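Local coordinates for glycogen synthase (Cyanobacterium sp. CLg1, PDB 6GNF), which belongs to the starch and bacterial glycogen synthases, two-domain glycosyltransferases, and binds adenosine-5'-diphosphate and a glycan, at residues 102-106 / 107-111. Residues are numbered along the deposited sequence; the frame is centred on the assembly and turned at random.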
loop_
_atom_site.group_PDB
_atom_site.type_symbol
_atom_site.label_atom_id
_atom_site.label_comp_id
_atom_site.label_asym_id
_atom_site.label_seq_id
_atom_site.Cartn_x
_atom_site.Cartn_y
_atom_site.Cartn_z
ATOM N N ILE A 102 -4.709 -18.414 4.310
ATOM C CA ILE A 102 -3.741 -19.390 4.755
ATOM C C ILE A 102 -2.580 -18.630 5.368
ATOM O O ILE A 102 -2.056 -17.680 4.776
ATOM C CB ILE A 102 -3.213 -20.230 3.576
ATOM C CG1 ILE A 102 -4.370 -20.786 2.727
ATOM C CG2 ILE A 102 -2.297 -21.336 4.077
ATOM C CD1 ILE A 102 -5.390 -21.552 3.509
ATOM N N TRP A 103 -2.154 -19.065 6.545
ATOM C CA TRP A 103 -1.093 -18.389 7.269
ATOM C C TRP A 103 0.082 -19.324 7.475
ATOM O O TRP A 103 -0.054 -20.417 8.024
ATOM C CB TRP A 103 -1.602 -17.938 8.624
ATOM C CG TRP A 103 -2.898 -17.213 8.569
ATOM C CD1 TRP A 103 -4.107 -17.685 8.960
ATOM C CD2 TRP A 103 -3.119 -15.877 8.099
ATOM N NE1 TRP A 103 -5.072 -16.728 8.777
ATOM C CE2 TRP A 103 -4.492 -15.605 8.264
ATOM C CE3 TRP A 103 -2.290 -14.881 7.582
ATOM C CZ2 TRP A 103 -5.063 -14.393 7.909
ATOM C CZ3 TRP A 103 -2.862 -13.655 7.224
ATOM C CH2 TRP A 103 -4.235 -13.426 7.386
ATOM N N VAL A 104 1.251 -18.874 7.044
ATOM C CA VAL A 104 2.462 -19.662 7.131
ATOM C C VAL A 104 3.084 -19.455 8.501
ATOM O O VAL A 104 3.491 -18.350 8.843
ATOM C CB VAL A 104 3.457 -19.253 6.032
ATOM C CG1 VAL A 104 4.693 -20.138 6.075
ATOM C CG2 VAL A 104 2.793 -19.331 4.668
ATOM N N ASP A 105 3.193 -20.532 9.270
ATOM C CA ASP A 105 3.649 -20.448 10.644
ATOM C C ASP A 105 5.098 -20.909 10.797
ATOM O O ASP A 105 5.471 -22.004 10.385
ATOM C CB ASP A 105 2.760 -21.288 11.547
ATOM C CG ASP A 105 3.204 -21.253 13.007
ATOM O OD1 ASP A 105 3.144 -20.195 13.674
ATOM O OD2 ASP A 105 3.632 -22.325 13.504
ATOM N N HIS A 106 5.909 -20.064 11.428
ATOM C CA HIS A 106 7.302 -20.368 11.724
ATOM C C HIS A 106 7.787 -19.423 12.813
ATOM O O HIS A 106 7.335 -18.289 12.895
ATOM C CB HIS A 106 8.170 -20.192 10.480
ATOM C CG HIS A 106 9.501 -20.862 10.577
ATOM N ND1 HIS A 106 10.575 -20.305 11.235
ATOM C CD2 HIS A 106 9.928 -22.057 10.107
ATOM C CE1 HIS A 106 11.607 -21.126 11.174
ATOM N NE2 HIS A 106 11.242 -22.199 10.493
ATOM N N HIS A 107 8.740 -19.888 13.612
ATOM C CA HIS A 107 9.309 -19.101 14.700
ATOM C C HIS A 107 9.763 -17.693 14.247
ATOM O O HIS A 107 9.555 -16.734 14.962
ATOM C CB HIS A 107 10.432 -19.922 15.387
ATOM C CG HIS A 107 11.375 -19.121 16.223
ATOM N ND1 HIS A 107 11.128 -18.851 17.556
ATOM C CD2 HIS A 107 12.600 -18.606 15.957
ATOM C CE1 HIS A 107 12.139 -18.168 18.063
ATOM N NE2 HIS A 107 13.042 -18.001 17.112
ATOM N N VAL A 108 10.287 -17.560 13.032
ATOM C CA VAL A 108 10.828 -16.288 12.570
ATOM C C VAL A 108 9.748 -15.280 12.211
ATOM O O VAL A 108 10.076 -14.121 12.006
ATOM C CB VAL A 108 11.784 -16.436 11.352
ATOM C CG1 VAL A 108 12.886 -17.435 11.654
ATOM C CG2 VAL A 108 11.034 -16.836 10.086
ATOM N N TYR A 109 8.498 -15.725 12.059
ATOM C CA TYR A 109 7.391 -14.804 11.829
ATOM C C TYR A 109 6.698 -14.431 13.127
ATOM O O TYR A 109 6.400 -13.259 13.344
ATOM C CB TYR A 109 6.356 -15.393 10.877
ATOM C CG TYR A 109 6.868 -15.764 9.517
ATOM C CD1 TYR A 109 7.630 -14.877 8.765
ATOM C CD2 TYR A 109 6.563 -16.997 8.955
ATOM C CE1 TYR A 109 8.095 -15.222 7.512
ATOM C CE2 TYR A 109 7.021 -17.344 7.702
ATOM C CZ TYR A 109 7.789 -16.450 6.984
ATOM O OH TYR A 109 8.253 -16.796 5.747
ATOM N N LEU A 110 6.439 -15.416 13.981
ATOM C CA LEU A 110 5.600 -15.199 15.152
ATOM C C LEU A 110 6.336 -14.472 16.260
ATOM O O LEU A 110 5.840 -13.484 16.808
ATOM C CB LEU A 110 5.091 -16.538 15.690
ATOM C CG LEU A 110 3.989 -16.482 16.745
ATOM C CD1 LEU A 110 2.717 -15.904 16.159
ATOM C CD2 LEU A 110 3.732 -17.872 17.309
ATOM N N SER A 111 7.526 -14.969 16.577
ATOM C CA SER A 111 8.254 -14.561 17.778
ATOM C C SER A 111 9.215 -13.368 17.590
ATOM O O SER A 111 10.090 -13.143 18.440
ATOM C CB SER A 111 9.020 -15.770 18.331
ATOM O OG SER A 111 9.984 -16.210 17.386
#
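H106 caps the short helix 107-110 with its own ring: V108 N donates to H106 ND1 over 3.3 Å, an almost straight bond (172° at the hydrogen) that meets the imidazole edge in the ring plane. With chi1 at -163°, CG lies anti to the backbone N and beside the carbonyl carbon, which turns the ring toward the first turn of the helix. As acceptor ND1 carries no proton here, and NE2 is hydrogen-bonded to T87 OG1; with both nitrogens engaged the ring's rotation is probably restricted. The V108 methyls CG1 and CG2 pack beside the capping nitrogen, each 3.7 Å from H106 ND1.

Bonds to two carbonyl oxygens complete the turn. H106 O accepts from two amides, L110 N nearly in line with the carbonyl and Y109 N, at 2.9 Å, from above its plane. One residue on, H107 O accepts from S111 N where the helix ends; a second bond, from S111 OG, is doubtful, being very short and resting on a poorly ordered residue.

Y109 packs back against the end of the strand. Its ring meets V104 O obliquely, CD2 3.4 Å from that oxygen, with CE2 4.0 Å from V104 CG1 and CD2 3.9 Å from H106 CB. Beyond this patch the Y109 hydroxyl bonds R135 O.

The turn follows directly on strand 99-105, which lies between strands 85-96 and 57-63 of the large mixed sheet in the starch synthase catalytic domain. D105, the last residue of the strand, forms salt bridges with R90 and R64; M138 of helix 132-144 packs against H106, V108 and Y109.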